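Local coordinates for protein methylxanthine N1-demethylase NdmA (Pseudomonas putida, PDB 6ICN) that catalyses the N1-demethylation of caffeine to theobromine and formaldehyde, as a Rieske oxygenase with a [2Fe-2S] cluster and a non-heme iron centre, at residues T42-A47 and L64-L69; A85-G90 and N95-P100. All coordinates share one frame; numbering follows the deposited sequence.

Contact 1: T42-A47 and L64-L69; sequences TELEKA and LVVAKL
Leu44 alone carries the helix side of this contact, and Val66 is its main partner on the strand. At the start of the segment, Thr42 packs on Tyr294 of a second subunit. Glu43 OE1 forms a salt bridge with Lys279 NZ. The CB of Leu44 is directed toward the strand. Its CG lies anti to the backbone N (chi1 179°), which extends the isobutyl group away from the helix and brings both methyls to Val66. Leu44 CD2 meets Val66 CG1 at 3.7 Å. Leu44 CD1 settles near the backbone, 3.6 Å from Val66 O, with Ala67 CA a looser neighbour at 4.4 Å. The two side chains cross at about a right angle. Val66 offers the CG1 branch, the one anti to its own N. Ala67 turns its methyl away from the helix. No hydrogen bond joins the segments; methyl groups pack on each other and on the Val66 carbonyl. Further along, Glu45 OE1 is hydrogen-bonded to Ser292 OG of the second subunit, and Glu45 and Lys46 also pack on its Tyr294. Helix 41-47 thus has one set of residues in that interface and Leu44 on the Rieske-domain sheet. There strand 62-69 runs between strands 55-59 and 72-77, and Leu44 also touches Leu55 and Tyr73 on these neighbours.

Contact 2: A85-G90 and N95-P100; sequences AKLSLG and NRLQCP. With FES (Fe2/s2 (inorganic) cluster), chain D.
The [2Fe-2S] site of the Rieske domain is built partly from this contact. Cys99 SG binds FE1 of the cluster at 2.3 Å, and Cys80 is the other protein ligand of that iron. Ala85 CB lies 3.9 Å from Cys99 SG and equally far from the bridging sulfide S1. Leu87 packs on the CB of the cysteine ligand. Leu87 CD2 touches Cys99 CB at 3.6 Å, while Leu87 CB meets Leu97 CD2. Cys99 SG stands anti to its backbone N (chi1 -179°) and reaches the iron, while its CB stays against Leu87. The two segments belong to the cluster-binding subdomain, which in Rieske proteins supplies two cysteines and two histidines from two loops. Cys99 lies just after strand 96-98, in the second of these loops. Pro100 packs against the 3-10 turn 87-89 and the residue before it, touching the carbonyls of Lys86 and Leu89. Pro100 CD is 3.6 Å from Lys86 O, and Pro100 CB is 3.5 Å from Leu89 O. Gly90 passes close to the strand, where Gly90 CA makes a CA-H...O contact of 3.2 Å with Gln98 O, bent to 137° at the hydrogen. Lys86 NZ is hydrogen-bonded to Ser313 O of a third subunit, and Phe194 of that subunit packs on Gln98.

In the fold
From the N terminus, the chain first forms strand 35-40 and helix 41-47. It then runs through strand 55-59 into strand 62-69, where contact 1 closes a loop of 16 residues. Strand 72-77 and the first cluster loop follow. Contact 2 closes a much shorter loop of four residues, which holds the whole of strand 91-93. The two contacts come in series, neither nested nor crossed, with centres about 12 Å apart. Strand 62-69 links them. Val65 CG2 packs on Ser88 CA at 3.8 Å, and Leu69 CB on Asn95 O at 3.6 Å. The large Rieske-domain sheet therefore meets helix 41-47 through contact 1 and the cluster-binding subdomain through these packings.

Contact 1: T42-A47 and L64-L69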
loop_
_atom_site.group_PDB
_atom_site.type_symbol
_atom_site.label_atom_id
_atom_site.label_comp_id
_atom_site.label_asym_id
_atom_site.label_seq_id
_atom_site.Cartn_x
_atom_site.Cartn_y
_atom_site.Cartn_z
ATOM N N THR A 42 2.027 25.498 -17.364
ATOM C CA THR A 42 0.950 24.803 -16.660
ATOM C C THR A 42 1.402 24.293 -15.289
ATOM O O THR A 42 0.708 24.499 -14.280
ATOM C CB THR A 42 0.427 23.671 -17.540
ATOM O OG1 THR A 42 -0.265 24.256 -18.655
ATOM C CG2 THR A 42 -0.546 22.776 -16.750
ATOM N N GLU A 43 2.580 23.660 -15.215
ATOM C CA GLU A 43 3.087 23.225 -13.912
ATOM C C GLU A 43 3.268 24.397 -12.953
ATOM O O GLU A 43 2.930 24.295 -11.767
ATOM C CB GLU A 43 4.415 22.483 -14.075
ATOM C CG GLU A 43 4.298 21.088 -14.600
ATOM C CD GLU A 43 5.659 20.437 -14.714
ATOM O OE1 GLU A 43 6.517 21.004 -15.412
ATOM O OE2 GLU A 43 5.872 19.363 -14.104
ATOM N N LEU A 44 3.805 25.527 -13.441
ATOM C CA LEU A 44 3.963 26.677 -12.562
ATOM C C LEU A 44 2.613 27.147 -12.030
ATOM O O LEU A 44 2.471 27.424 -10.832
ATOM C CB LEU A 44 4.683 27.799 -13.316
ATOM C CG LEU A 44 4.902 29.103 -12.546
ATOM C CD1 LEU A 44 5.555 28.910 -11.195
ATOM C CD2 LEU A 44 5.794 29.988 -13.408
ATOM N N GLU A 45 1.613 27.220 -12.902
ATOM C CA GLU A 45 0.309 27.756 -12.499
ATOM C C GLU A 45 -0.428 26.813 -11.565
ATOM O O GLU A 45 -1.179 27.274 -10.686
ATOM C CB GLU A 45 -0.535 28.041 -13.744
ATOM C CG GLU A 45 0.031 29.191 -14.562
ATOM C CD GLU A 45 -0.746 29.477 -15.827
ATOM O OE1 GLU A 45 -1.800 28.861 -16.055
ATOM O OE2 GLU A 45 -0.308 30.352 -16.604
ATOM N N LYS A 46 -0.199 25.504 -11.707
ATOM C CA LYS A 46 -0.840 24.516 -10.840
ATOM C C LYS A 46 -0.162 24.362 -9.482
ATOM O O LYS A 46 -0.774 23.793 -8.567
ATOM C CB LYS A 46 -0.862 23.144 -11.519
ATOM C CG LYS A 46 -1.913 23.037 -12.609
ATOM C CD LYS A 46 -1.721 21.792 -13.469
ATOM C CE LYS A 46 -2.146 20.529 -12.758
ATOM N NZ LYS A 46 -2.315 19.436 -13.752
ATOM N N ALA A 47 1.076 24.849 -9.330
ATOM C CA ALA A 47 1.865 24.542 -8.136
ATOM C C ALA A 47 1.228 25.098 -6.870
ATOM O O ALA A 47 1.277 24.461 -5.810
ATOM C CB ALA A 47 3.284 25.100 -8.285
ATOM N N LEU A 64 16.237 25.372 -7.269
ATOM C CA LEU A 64 15.777 26.693 -7.663
ATOM C C LEU A 64 14.289 26.843 -7.385
ATOM O O LEU A 64 13.574 25.860 -7.171
ATOM C CB LEU A 64 16.044 26.920 -9.153
ATOM C CG LEU A 64 17.454 26.605 -9.661
ATOM C CD1 LEU A 64 17.537 26.752 -11.171
ATOM C CD2 LEU A 64 18.491 27.469 -8.947
ATOM N N VAL A 65 13.814 28.087 -7.399
ATOM C CA VAL A 65 12.389 28.371 -7.289
ATOM C C VAL A 65 11.999 29.320 -8.414
ATOM O O VAL A 65 12.731 30.275 -8.713
ATOM C CB VAL A 65 12.048 28.951 -5.899
ATOM C CG1 VAL A 65 12.876 30.229 -5.617
ATOM C CG2 VAL A 65 10.554 29.204 -5.763
ATOM N N VAL A 66 10.863 29.044 -9.048
ATOM C CA VAL A 66 10.313 29.875 -10.116
ATOM C C VAL A 66 9.021 30.505 -9.621
ATOM O O VAL A 66 8.213 29.843 -8.954
ATOM C CB VAL A 66 10.057 29.058 -11.395
ATOM C CG1 VAL A 66 9.331 29.890 -12.443
ATOM C CG2 VAL A 66 11.388 28.547 -11.978
ATOM N N ALA A 67 8.811 31.780 -9.968
ATOM C CA ALA A 67 7.580 32.472 -9.599
ATOM C C ALA A 67 7.267 33.518 -10.657
ATOM O O ALA A 67 8.176 34.032 -11.326
ATOM C CB ALA A 67 7.682 33.139 -8.218
ATOM N N LYS A 68 5.980 33.840 -10.793
ATOM C CA LYS A 68 5.542 34.933 -11.662
ATOM C C LYS A 68 5.413 36.191 -10.810
ATOM O O LYS A 68 4.492 36.311 -9.996
ATOM C CB LYS A 68 4.231 34.571 -12.354
ATOM C CG LYS A 68 3.699 35.700 -13.244
ATOM C CD LYS A 68 3.856 35.377 -14.700
ATOM C CE LYS A 68 3.500 36.569 -15.584
ATOM N NZ LYS A 68 2.085 36.969 -15.467
ATOM N N LEU A 69 6.365 37.108 -10.956
ATOM C CA LEU A 69 6.431 38.335 -10.160
ATOM C C LEU A 69 6.073 39.492 -11.088
ATOM O O LEU A 69 6.887 39.899 -11.927
ATOM C CB LEU A 69 7.817 38.527 -9.551
ATOM C CG LEU A 69 8.284 37.396 -8.635
ATOM C CD1 LEU A 69 9.612 37.801 -7.979
ATOM C CD2 LEU A 69 7.225 37.091 -7.559
#

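Contact 2: A85-G90 and N95-P100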
loop_
_atom_site.group_PDB
_atom_site.type_symbol
_atom_site.label_atom_id
_atom_site.label_comp_id
_atom_site.label_asym_id
_atom_site.label_seq_id
_atom_site.Cartn_x
_atom_site.Cartn_y
_atom_site.Cartn_z
ATOM N N ALA A 85 15.518 28.698 4.883
ATOM C CA ALA A 85 14.264 28.047 4.497
ATOM C C ALA A 85 14.085 28.057 2.977
ATOM O O ALA A 85 14.647 28.892 2.255
ATOM C CB ALA A 85 13.065 28.745 5.140
ATOM N N LYS A 86 13.285 27.115 2.481
ATOM C CA LYS A 86 12.955 27.095 1.056
ATOM C C LYS A 86 11.886 28.138 0.730
ATOM O O LYS A 86 10.755 28.088 1.251
ATOM C CB LYS A 86 12.497 25.703 0.619
ATOM C CG LYS A 86 13.642 24.714 0.559
ATOM C CD LYS A 86 13.280 23.443 -0.204
ATOM C CE LYS A 86 14.504 22.533 -0.283
ATOM N NZ LYS A 86 14.832 21.901 1.051
ATOM N N LEU A 87 12.258 29.097 -0.122
ATOM C CA LEU A 87 11.312 30.064 -0.667
ATOM C C LEU A 87 10.176 29.411 -1.451
ATOM O O LEU A 87 9.112 30.029 -1.599
ATOM C CB LEU A 87 12.072 31.049 -1.574
ATOM C CG LEU A 87 13.190 31.814 -0.844
ATOM C CD1 LEU A 87 13.984 32.651 -1.874
ATOM C CD2 LEU A 87 12.671 32.685 0.302
ATOM N N SER A 88 10.362 28.180 -1.940
ATOM C CA SER A 88 9.300 27.485 -2.657
ATOM C C SER A 88 8.143 27.088 -1.743
ATOM O O SER A 88 7.086 26.694 -2.250
ATOM C CB SER A 88 9.856 26.245 -3.366
ATOM O OG SER A 88 10.526 25.362 -2.455
ATOM N N LEU A 89 8.320 27.168 -0.425
ATOM C CA LEU A 89 7.206 26.988 0.499
ATOM C C LEU A 89 6.538 28.308 0.846
ATOM O O LEU A 89 5.651 28.345 1.705
ATOM C CB LEU A 89 7.679 26.270 1.771
ATOM C CG LEU A 89 8.185 24.835 1.581
ATOM C CD1 LEU A 89 8.415 24.222 2.964
ATOM C CD2 LEU A 89 7.217 24.005 0.769
ATOM N N GLY A 90 6.930 29.394 0.175
ATOM C CA GLY A 90 6.426 30.726 0.450
ATOM C C GLY A 90 5.290 31.141 -0.467
ATOM O O GLY A 90 4.567 30.307 -1.031
ATOM N N ASN A 95 4.749 41.989 -6.422
ATOM C CA ASN A 95 5.784 41.568 -7.353
ATOM C C ASN A 95 6.996 41.007 -6.623
ATOM O O ASN A 95 8.125 41.097 -7.120
ATOM C CB ASN A 95 6.180 42.735 -8.258
ATOM C CG ASN A 95 5.011 43.211 -9.128
ATOM O OD1 ASN A 95 3.912 42.643 -9.078
ATOM N ND2 ASN A 95 5.243 44.257 -9.921
ATOM N N ARG A 96 6.776 40.422 -5.444
ATOM C CA ARG A 96 7.861 39.871 -4.639
ATOM C C ARG A 96 7.537 38.444 -4.201
ATOM O O ARG A 96 6.380 38.026 -4.174
ATOM C CB ARG A 96 8.128 40.713 -3.393
ATOM C CG ARG A 96 8.540 42.165 -3.690
ATOM C CD ARG A 96 8.741 42.920 -2.389
ATOM N NE ARG A 96 9.027 44.337 -2.607
ATOM C CZ ARG A 96 8.895 45.252 -1.653
ATOM N NH1 ARG A 96 8.494 44.887 -0.438
ATOM N NH2 ARG A 96 9.164 46.528 -1.917
ATOM N N LEU A 97 8.587 37.724 -3.819
ATOM C CA LEU A 97 8.481 36.368 -3.283
ATOM C C LEU A 97 8.779 36.422 -1.787
ATOM O O LEU A 97 9.869 36.848 -1.374
ATOM C CB LEU A 97 9.444 35.415 -4.001
ATOM C CG LEU A 97 9.477 33.948 -3.529
ATOM C CD1 LEU A 97 8.073 33.326 -3.607
ATOM C CD2 LEU A 97 10.465 33.157 -4.373
ATOM N N GLN A 98 7.815 35.981 -0.982
ATOM C CA GLN A 98 7.876 36.086 0.469
ATOM C C GLN A 98 8.239 34.736 1.079
ATOM O O GLN A 98 7.575 33.726 0.818
ATOM C CB GLN A 98 6.532 36.561 1.019
ATOM C CG GLN A 98 6.480 36.669 2.536
ATOM C CD GLN A 98 5.204 37.335 2.989
ATOM O OE1 GLN A 98 4.880 38.437 2.542
ATOM N NE2 GLN A 98 4.471 36.678 3.858
ATOM N N CYS A 99 9.279 34.728 1.895
ATOM C CA CYS A 99 9.693 33.506 2.578
ATOM C C CYS A 99 8.638 33.077 3.602
ATOM O O CYS A 99 8.094 33.918 4.316
ATOM C CB CYS A 99 11.019 33.745 3.295
ATOM S SG CYS A 99 11.650 32.288 4.158
ATOM N N PRO A 100 8.392 31.770 3.753
ATOM C CA PRO A 100 7.398 31.309 4.744
ATOM C C PRO A 100 7.800 31.482 6.205
ATOM O O PRO A 100 6.918 31.476 7.079
ATOM C CB PRO A 100 7.261 29.815 4.417
ATOM C CG PRO A 100 8.573 29.448 3.851
ATOM C CD PRO A 100 9.003 30.649 3.023
HETATM FE FE1 FES D . 13.417 33.276 5.310
HETATM FE FE2 FES D . 13.771 33.827 7.898
HETATM S S1 FES D . 14.398 31.975 6.792
HETATM S S2 FES D . 12.656 35.016 6.421
#